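Local coordinates for methylmalonyl-CoA carboxyltransferase 12S subunit (Propionibacterium freudenreichii, PDB 1ON3), which catalyses transfer of the carboxyl group of methylmalonyl-CoA to the biotin of the 1.3S subunit, as the hexameric core of transcarboxylase, at residues L306-G311 / L316-A321; Q41-Q44 / E48-N51; Q125-G130 / V162-V167; Y393-A398 / A417-D422. One frame throughout, in Å; residues are numbered along the deposited sequence.

How the contacts relate
Contacts 2 and 3 lie in the N-terminal half of the carboxyltransferase, contacts 1 and 4 in the C-terminal half. Contacts 2 and 4 are the most widely separated, with centres 42 Å apart on opposite sides of the chain's centre. Each is near a bound methylmalonyl-CoA: the side chain of Lys43 is about 6 Å from one, that of Ala417 about 9 Å. Contact 1 lies nearer the middle and touches contact 4, with Leu316 CD1 4.3 Å from Met418 SD. Contact 3 stays about 12 Å, nearest atoms, from contacts 1, 2 and 4. It shares an interface with contact 4: Ser165 packs on Tyr393 of a neighbouring subunit, and Tyr393 on Ser165 of that subunit.

Contact 1 (L306-G311 / L316-A321); sequences LEVKAG and LVTAFA
Phe320 pairs with Leu306 in an antiparallel hydrogen-bonded pair of a beta hairpin. Leu306 N donates to Phe320 O at 2.8 Å, in the plane of that carbonyl. Phe320 N donates back to Leu306 O, but is tilted 34° from the plane of its acceptor. Phe320 has the largest area buried here. With chi1 at -77° its ring swings to the backbone N side of the residue, where CD1 and CE1 meet Val308 CG2. The ring lies on the same face of the sheet as Val308, and its CD1 is 3.8 Å from Val308 CG2. That methyl is the Val308 branch beside the backbone N, and it meets the ring obliquely.

Val308 is also held through its backbone. Its N donates to Thr318 O at 2.8 Å. Thr318 OG1 lies 2.9 Å from Val308 O, a weak bond whose proton has another acceptor nearby. A water takes the N-H of Thr318 and sits 2.8 Å from Val308 O and 2.9 Å from Glu307 OE2, so it bridges Thr318 to Val308 and Glu307. On the other face, Glu307 and Ala319 form a non-hydrogen-bonded pair, and Ala319 CB packs 3.8 Å from Glu307 CA. The Glu307 side chain runs out to Val317, while its OE1 makes a salt bridge to Arg293.

Strand 305-308 is an outermost strand of its sheet within this chain, and strand 316-323 bonds onward to strand 326-333. Helix 344-359 packs on Thr318 and Phe320, and helix 241-253 brings Leu251 against both Leu306 and Phe320.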
# COMPACT_ATOMS: atom_id res chain seq x y z
N LEU E 306 -17.38 7.51 33.60
CA LEU E 306 -16.72 8.80 33.75
C LEU E 306 -17.42 9.72 32.76
O LEU E 306 -17.23 9.58 31.56
CB LEU E 306 -15.23 8.69 33.41
CG LEU E 306 -14.51 10.04 33.36
CD1 LEU E 306 -14.47 10.65 34.75
CD2 LEU E 306 -13.10 9.86 32.81
N GLU E 307 -18.24 10.64 33.27
CA GLU E 307 -18.97 11.53 32.38
C GLU E 307 -18.08 12.64 31.81
O GLU E 307 -17.33 13.26 32.55
CB GLU E 307 -20.17 12.14 33.13
CG GLU E 307 -21.32 12.50 32.21
CD GLU E 307 -22.54 13.06 32.93
OE1 GLU E 307 -22.74 12.76 34.14
OE2 GLU E 307 -23.32 13.79 32.27
N VAL E 308 -18.17 12.85 30.50
CA VAL E 308 -17.42 13.88 29.80
C VAL E 308 -18.36 15.09 29.61
O VAL E 308 -19.52 14.91 29.24
CB VAL E 308 -16.92 13.35 28.43
CG1 VAL E 308 -16.17 14.46 27.66
CG2 VAL E 308 -16.01 12.14 28.66
N LYS E 309 -17.84 16.29 29.86
CA LYS E 309 -18.64 17.53 29.74
C LYS E 309 -19.95 17.38 30.54
O LYS E 309 -21.02 17.76 30.07
CB LYS E 309 -18.93 17.86 28.27
CG LYS E 309 -17.75 18.58 27.62
CD LYS E 309 -17.93 18.93 26.15
CE LYS E 309 -16.71 19.77 25.70
NZ LYS E 309 -16.69 20.12 24.25
N ALA E 310 -19.83 16.85 31.75
CA ALA E 310 -20.99 16.63 32.61
C ALA E 310 -21.82 17.86 32.92
O ALA E 310 -23.03 17.75 33.16
CB ALA E 310 -20.56 15.99 33.92
N GLY E 311 -21.18 19.03 32.93
CA GLY E 311 -21.90 20.26 33.22
C GLY E 311 -22.28 21.10 32.02
O GLY E 311 -22.78 22.22 32.19
N LEU E 316 -27.96 16.11 26.98
CA LEU E 316 -27.32 14.96 26.35
C LEU E 316 -26.13 14.51 27.19
O LEU E 316 -25.30 15.31 27.59
CB LEU E 316 -26.83 15.29 24.94
CG LEU E 316 -26.22 14.02 24.31
CD1 LEU E 316 -26.89 13.72 23.00
CD2 LEU E 316 -24.71 14.14 24.17
N VAL E 317 -26.06 13.21 27.44
CA VAL E 317 -24.98 12.65 28.24
C VAL E 317 -23.94 11.94 27.36
O VAL E 317 -24.31 11.22 26.44
CB VAL E 317 -25.53 11.61 29.25
CG1 VAL E 317 -24.40 10.85 29.91
CG2 VAL E 317 -26.39 12.30 30.31
N THR E 318 -22.66 12.16 27.65
CA THR E 318 -21.57 11.48 26.93
C THR E 318 -20.69 10.97 28.07
O THR E 318 -20.27 11.76 28.93
CB THR E 318 -20.73 12.43 26.03
OG1 THR E 318 -20.36 13.61 26.77
CG2 THR E 318 -21.52 12.81 24.78
N ALA E 319 -20.42 9.67 28.09
CA ALA E 319 -19.61 9.11 29.16
C ALA E 319 -18.82 7.88 28.76
O ALA E 319 -19.25 7.09 27.92
CB ALA E 319 -20.52 8.76 30.35
N PHE E 320 -17.65 7.72 29.36
CA PHE E 320 -16.84 6.54 29.10
C PHE E 320 -17.26 5.49 30.15
O PHE E 320 -17.53 5.83 31.31
CB PHE E 320 -15.35 6.83 29.28
CG PHE E 320 -14.74 7.58 28.14
CD1 PHE E 320 -14.14 8.82 28.34
CD2 PHE E 320 -14.71 7.02 26.86
CE1 PHE E 320 -13.52 9.49 27.27
CE2 PHE E 320 -14.10 7.68 25.80
CZ PHE E 320 -13.50 8.92 26.00
N ALA E 321 -17.30 4.23 29.74
CA ALA E 321 -17.65 3.16 30.66
C ALA E 321 -17.07 1.89 30.10
O ALA E 321 -16.32 1.91 29.12
CB ALA E 321 -19.16 3.03 30.76
O HOH W 1 -22.17 14.33 29.70

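Contact 2 (Q41-Q44 / E48-N51)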
# COMPACT_ATOMS: atom_id res chain seq x y z
N GLN E 41 -1.57 29.54 47.07
CA GLN E 41 -2.72 29.70 46.18
C GLN E 41 -3.44 28.38 45.95
O GLN E 41 -4.34 28.30 45.11
CB GLN E 41 -2.27 30.28 44.83
CG GLN E 41 -1.61 31.64 44.95
CD GLN E 41 -1.13 32.18 43.61
OE1 GLN E 41 -0.61 31.44 42.78
NE2 GLN E 41 -1.29 33.48 43.41
N GLY E 42 -3.05 27.37 46.70
CA GLY E 42 -3.67 26.06 46.59
C GLY E 42 -3.28 25.26 45.35
O GLY E 42 -4.04 24.39 44.91
N LYS E 43 -2.09 25.53 44.81
CA LYS E 43 -1.59 24.85 43.61
C LYS E 43 -0.28 24.13 43.89
O LYS E 43 0.53 24.59 44.69
CB LYS E 43 -1.30 25.86 42.49
CG LYS E 43 -2.40 26.84 42.18
CD LYS E 43 -1.86 27.96 41.31
CE LYS E 43 -2.85 29.11 41.24
NZ LYS E 43 -2.23 30.31 40.60
N GLN E 44 -0.08 22.99 43.23
CA GLN E 44 1.16 22.24 43.37
C GLN E 44 2.15 22.86 42.38
O GLN E 44 1.76 23.63 41.52
CB GLN E 44 0.92 20.77 43.00
CG GLN E 44 -0.05 20.04 43.93
CD GLN E 44 -0.39 18.63 43.45
OE1 GLN E 44 -1.20 17.94 44.07
NE2 GLN E 44 0.23 18.20 42.36
N GLU E 48 5.87 18.72 41.35
CA GLU E 48 5.01 17.94 42.24
C GLU E 48 3.90 17.30 41.39
O GLU E 48 3.51 16.16 41.61
CB GLU E 48 4.40 18.84 43.31
CG GLU E 48 5.38 19.24 44.39
CD GLU E 48 4.91 20.42 45.23
OE1 GLU E 48 5.58 20.73 46.23
OE2 GLU E 48 3.87 21.03 44.90
N ARG E 49 3.40 18.06 40.42
CA ARG E 49 2.33 17.56 39.54
C ARG E 49 2.77 16.32 38.77
O ARG E 49 2.05 15.33 38.71
CB ARG E 49 1.89 18.67 38.58
CG ARG E 49 1.04 19.74 39.27
CD ARG E 49 0.90 21.04 38.45
NE ARG E 49 0.02 22.00 39.12
CZ ARG E 49 -0.10 23.28 38.79
NH1 ARG E 49 0.59 23.79 37.78
NH2 ARG E 49 -0.90 24.07 39.49
N LEU E 50 3.97 16.37 38.19
CA LEU E 50 4.46 15.22 37.45
C LEU E 50 4.72 14.07 38.41
O LEU E 50 4.42 12.92 38.11
CB LEU E 50 5.74 15.58 36.70
CG LEU E 50 5.52 16.44 35.46
CD1 LEU E 50 6.87 16.90 34.90
CD2 LEU E 50 4.75 15.63 34.42
N ASN E 51 5.26 14.39 39.59
CA ASN E 51 5.55 13.35 40.56
C ASN E 51 4.27 12.67 41.06
O ASN E 51 4.27 11.48 41.34
CB ASN E 51 6.32 13.93 41.75
CG ASN E 51 6.85 12.84 42.66
OD1 ASN E 51 7.65 12.00 42.23
ND2 ASN E 51 6.42 12.85 43.92
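Gln44 meets both Glu48 and Arg49 of the helix, mostly through van der Waals contact. Glu48 OE2 comes 3.3 Å from Gln44 CA. The Gln44 amide nitrogen NE2 lies 3.5 Å from Arg49 CG, against the aliphatic part of that chain. The two side chains lie at a slant, with amide and guanidinium planes 35° apart. Lys43 CB is 3.5 Å from Arg49 NH2, and the two long chains run side by side in the same direction. Lys43 also lies near the bound methylmalonyl-CoA.

Gln44 O sits over one face of the Arg49 guanidinium, 3.3 Å from CZ and offset toward the rim. The N-H groups lie in the plane of that group, so they cannot point at this oxygen, which accepts from Gln38 NE2 instead. Arg49 NE pairs with Asp241 and NH1 with Asp138, which probably fix the rotation of the guanidinium so that its face stays under Gln44 O.

Hydrogen bonds within and beside the segments hold the side chains. Lys43 NZ donates to Gln41 OE1 at 2.9 Å, from above the amide plane. Glu48 OE2 is bonded to His39 and to the backbone N of Thr45, near the start of its helix.

Gly42, with positive phi, closes helix 32-40 in a Schellman motif. The chain then turns into helix 46-53, beside helix 241-253 and strand 95-102.

Contact 3 (Q125-G130 / V162-V167)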
# COMPACT_ATOMS: atom_id res chain seq x y z
N GLN E 125 8.25 12.91 20.43
CA GLN E 125 8.68 11.63 20.99
C GLN E 125 7.45 10.77 21.31
O GLN E 125 7.50 9.55 21.17
CB GLN E 125 9.52 11.83 22.25
CG GLN E 125 10.75 12.71 22.07
CD GLN E 125 11.59 12.33 20.86
OE1 GLN E 125 12.19 11.26 20.82
NE2 GLN E 125 11.62 13.22 19.86
N ALA E 126 6.37 11.38 21.78
CA ALA E 126 5.16 10.61 22.07
C ALA E 126 4.65 10.00 20.76
O ALA E 126 4.22 8.85 20.73
CB ALA E 126 4.06 11.51 22.69
N LEU E 127 4.70 10.79 19.69
CA LEU E 127 4.25 10.35 18.37
C LEU E 127 5.13 9.22 17.82
O LEU E 127 4.64 8.21 17.34
CB LEU E 127 4.26 11.55 17.39
CG LEU E 127 3.76 11.30 15.96
CD1 LEU E 127 2.29 10.89 16.01
CD2 LEU E 127 3.91 12.56 15.11
N LEU E 128 6.44 9.41 17.91
CA LEU E 128 7.41 8.42 17.42
C LEU E 128 7.32 7.06 18.13
O LEU E 128 7.52 6.02 17.51
CB LEU E 128 8.83 8.96 17.59
CG LEU E 128 9.95 8.07 17.06
CD1 LEU E 128 9.90 8.03 15.54
CD2 LEU E 128 11.29 8.61 17.53
N THR E 129 7.04 7.08 19.43
CA THR E 129 6.96 5.86 20.22
C THR E 129 5.52 5.40 20.45
O THR E 129 5.28 4.35 21.07
CB THR E 129 7.64 6.06 21.58
OG1 THR E 129 7.00 7.14 22.28
CG2 THR E 129 9.14 6.40 21.39
N GLY E 130 4.58 6.18 19.95
CA GLY E 130 3.17 5.83 20.09
C GLY E 130 2.61 5.87 21.51
O GLY E 130 1.86 4.98 21.91
N VAL E 162 -1.93 19.28 16.22
CA VAL E 162 -2.71 18.79 15.10
C VAL E 162 -2.05 17.54 14.51
O VAL E 162 -2.73 16.59 14.12
CB VAL E 162 -2.88 19.88 14.01
CG1 VAL E 162 -3.63 19.31 12.78
CG2 VAL E 162 -3.68 21.07 14.59
N LYS E 163 -0.72 17.54 14.44
CA LYS E 163 -0.02 16.38 13.91
C LYS E 163 -0.34 15.13 14.76
O LYS E 163 -0.62 14.06 14.22
CB LYS E 163 1.49 16.65 13.90
CG LYS E 163 2.34 15.57 13.25
CD LYS E 163 3.81 16.00 13.30
CE LYS E 163 4.73 15.01 12.60
NZ LYS E 163 6.18 15.34 12.83
N LEU E 164 -0.33 15.28 16.09
CA LEU E 164 -0.62 14.16 16.99
C LEU E 164 -2.11 13.82 17.07
O LEU E 164 -2.49 12.74 17.52
CB LEU E 164 -0.13 14.47 18.42
CG LEU E 164 1.31 14.12 18.82
CD1 LEU E 164 2.33 14.92 17.98
CD2 LEU E 164 1.50 14.43 20.31
N SER E 165 -2.96 14.75 16.65
CA SER E 165 -4.39 14.54 16.75
C SER E 165 -4.87 13.24 16.10
O SER E 165 -4.62 13.00 14.93
CB SER E 165 -5.14 15.75 16.16
OG SER E 165 -6.51 15.73 16.52
N GLY E 166 -5.54 12.39 16.88
CA GLY E 166 -6.04 11.13 16.33
C GLY E 166 -5.00 10.03 16.19
O GLY E 166 -5.31 8.95 15.68
N VAL E 167 -3.77 10.28 16.64
CA VAL E 167 -2.69 9.28 16.57
C VAL E 167 -2.37 8.83 18.00
O VAL E 167 -2.36 7.63 18.28
CB VAL E 167 -1.42 9.85 15.91
CG1 VAL E 167 -0.39 8.71 15.71
CG2 VAL E 167 -1.77 10.50 14.57
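Leu127 CD1 presses on Val167 CG1 at 3.5 Å, closer than carbons usually approach. The same leucine carries the whole contact, because it meets three residues of 162-167 with three different atoms. CD1 takes Val167. CD2 lies 3.6 Å from CE of Lys163, and the Lys163 chain, fully extended, passes at about a right angle to it. CB lies 3.9 Å from Leu164 CD1. The CG of Leu127 stands anti to the backbone N (chi1 -178°), which carries both methyls outward to the other segment.

Replacing Leu127 by an alanine would keep CB against Leu164 but would probably leave Val167 CG1 and the Lys163 methylenes facing a gap.

The two segments are the ends of helices 113-129 and 147-164. Gly130, with positive phi, ends the first in a Schellman motif. Thr129 steadies its last turn: its OG1 and its N both reach Gln125 O, from opposite faces of the carbonyl, with OG1 at 2.7 Å. Past the second helix, the chain turns at Gly166 and brings Val167 back toward Leu127. Lys516 of a neighbouring subunit bonds the backbone oxygens of Lys163 and Ser165, and Tyr506 of another subunit bonds Gln125.

Across the contact itself the chemistry is apolar. Lys163 takes part through its methylene carbons, while its charged NZ goes to Glu124 in a salt bridge. Glu124 belongs to helix 113-129, so this bridge ties together the same two helices. Their ends are therefore joined both by the fit of hydrocarbon surfaces and by a charge pair beside it.

Contact 4 (Y393-A398 / A417-D422)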
# COMPACT_ATOMS: atom_id res chain seq x y z
N TYR E 393 -22.70 13.60 10.61
CA TYR E 393 -21.39 13.44 10.00
C TYR E 393 -20.51 12.48 10.81
O TYR E 393 -19.99 11.51 10.26
CB TYR E 393 -20.67 14.78 9.88
CG TYR E 393 -19.40 14.66 9.08
CD1 TYR E 393 -19.37 14.98 7.73
CD2 TYR E 393 -18.24 14.16 9.66
CE1 TYR E 393 -18.21 14.81 6.96
CE2 TYR E 393 -17.08 13.97 8.91
CZ TYR E 393 -17.08 14.30 7.57
OH TYR E 393 -15.93 14.10 6.84
N ALA E 394 -20.35 12.78 12.10
CA ALA E 394 -19.50 11.97 12.97
C ALA E 394 -19.90 10.50 12.98
O ALA E 394 -19.05 9.62 12.83
CB ALA E 394 -19.50 12.53 14.40
N TYR E 395 -21.19 10.22 13.17
CA TYR E 395 -21.61 8.82 13.17
C TYR E 395 -21.45 8.15 11.80
O TYR E 395 -20.95 7.02 11.73
CB TYR E 395 -23.07 8.72 13.64
CG TYR E 395 -23.21 8.69 15.15
CD1 TYR E 395 -23.99 9.63 15.80
CD2 TYR E 395 -22.58 7.71 15.91
CE1 TYR E 395 -24.15 9.60 17.18
CE2 TYR E 395 -22.74 7.66 17.30
CZ TYR E 395 -23.52 8.62 17.92
OH TYR E 395 -23.69 8.60 19.28
N SER E 396 -21.84 8.83 10.72
CA SER E 396 -21.71 8.25 9.38
C SER E 396 -20.26 7.95 8.99
O SER E 396 -19.99 7.04 8.23
CB SER E 396 -22.33 9.17 8.31
OG SER E 396 -23.70 9.43 8.58
N GLU E 397 -19.32 8.74 9.51
CA GLU E 397 -17.91 8.53 9.21
C GLU E 397 -17.30 7.46 10.13
O GLU E 397 -16.33 6.79 9.77
CB GLU E 397 -17.13 9.84 9.39
CG GLU E 397 -15.65 9.74 9.06
CD GLU E 397 -15.39 9.55 7.57
OE1 GLU E 397 -14.23 9.29 7.20
OE2 GLU E 397 -16.34 9.66 6.77
N ALA E 398 -17.85 7.33 11.33
CA ALA E 398 -17.29 6.38 12.29
C ALA E 398 -17.31 4.94 11.80
O ALA E 398 -18.28 4.49 11.18
CB ALA E 398 -18.03 6.50 13.63
N ALA E 417 -29.83 11.20 14.00
CA ALA E 417 -28.63 11.81 14.58
C ALA E 417 -28.07 10.98 15.73
O ALA E 417 -26.91 11.14 16.10
CB ALA E 417 -28.95 13.21 15.07
N MET E 418 -28.90 10.10 16.29
CA MET E 418 -28.47 9.23 17.38
C MET E 418 -28.03 7.86 16.86
O MET E 418 -28.06 6.86 17.58
CB MET E 418 -29.58 9.07 18.42
CG MET E 418 -29.88 10.33 19.22
SD MET E 418 -28.48 10.85 20.24
CE MET E 418 -28.45 9.54 21.47
N CYS E 419 -27.63 7.84 15.59
CA CYS E 419 -27.11 6.66 14.92
C CYS E 419 -28.02 5.45 14.78
O CYS E 419 -27.94 4.51 15.57
CB CYS E 419 -25.81 6.22 15.61
SG CYS E 419 -24.77 5.15 14.61
N ASN E 420 -28.88 5.45 13.76
CA ASN E 420 -29.77 4.31 13.53
C ASN E 420 -29.04 3.39 12.54
O ASN E 420 -27.88 3.63 12.20
CB ASN E 420 -31.12 4.79 12.98
CG ASN E 420 -31.09 5.04 11.49
OD1 ASN E 420 -30.12 5.57 10.96
ND2 ASN E 420 -32.18 4.67 10.81
N ARG E 421 -29.71 2.34 12.05
CA ARG E 421 -29.08 1.42 11.11
C ARG E 421 -28.54 2.10 9.86
O ARG E 421 -27.49 1.74 9.34
CB ARG E 421 -30.09 0.35 10.68
CG ARG E 421 -29.58 -0.55 9.58
CD ARG E 421 -29.10 -1.86 10.15
NE ARG E 421 -30.21 -2.54 10.81
CZ ARG E 421 -30.05 -3.47 11.75
NH1 ARG E 421 -28.82 -3.82 12.13
NH2 ARG E 421 -31.11 -4.04 12.31
N ASP E 422 -29.29 3.09 9.38
CA ASP E 422 -28.90 3.79 8.17
C ASP E 422 -27.61 4.58 8.31
O ASP E 422 -26.93 4.83 7.31
CB ASP E 422 -30.07 4.66 7.70
CG ASP E 422 -31.31 3.83 7.39
OD1 ASP E 422 -31.20 2.93 6.53
OD2 ASP E 422 -32.37 4.04 8.02
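Tyr395 and Cys419 come nearest in the backbone, with CA atoms 6.2 Å apart. Residues 393-397 form the end of helix 384-397, and Ala398 follows it. Segment 417-422 is mostly loop, and it bends at Cys419, which has positive phi (62°).

With this bend, Cys419 CB lies over the centre of the Tyr395 ring, 3.5 Å above its plane. The contact is a CH-pi one, only 12° off the ring normal. Cys419 SG lies anti to its own backbone N and reaches the ring obliquely, 3.6 Å from Tyr395 CD2, as a sulfur-aromatic contact. Ala417 O is 3.3 Å from Tyr395 CD1. The ring hydroxyl is bonded to Gln366, which probably fixes the far end of the ring. Putting a serine in place of Tyr395 would probably leave Cys419 without its aromatic surface and Gln366 without its hydroxyl partner.

In the loop, Asn420 ND2 donates to Asp422 OD2 at 2.9 Å, and Asp422 also forms a salt bridge with Lys156 of a neighbouring subunit.

The arrangement belongs to the crotonase-type carboxyltransferase fold. Helix 384-397 leads into strand 402-407. After helix 412-416, whose Gly412 and Gly413 line a methylmalonyl-CoA pocket, the loop 417-422 packs back on helix 384-397.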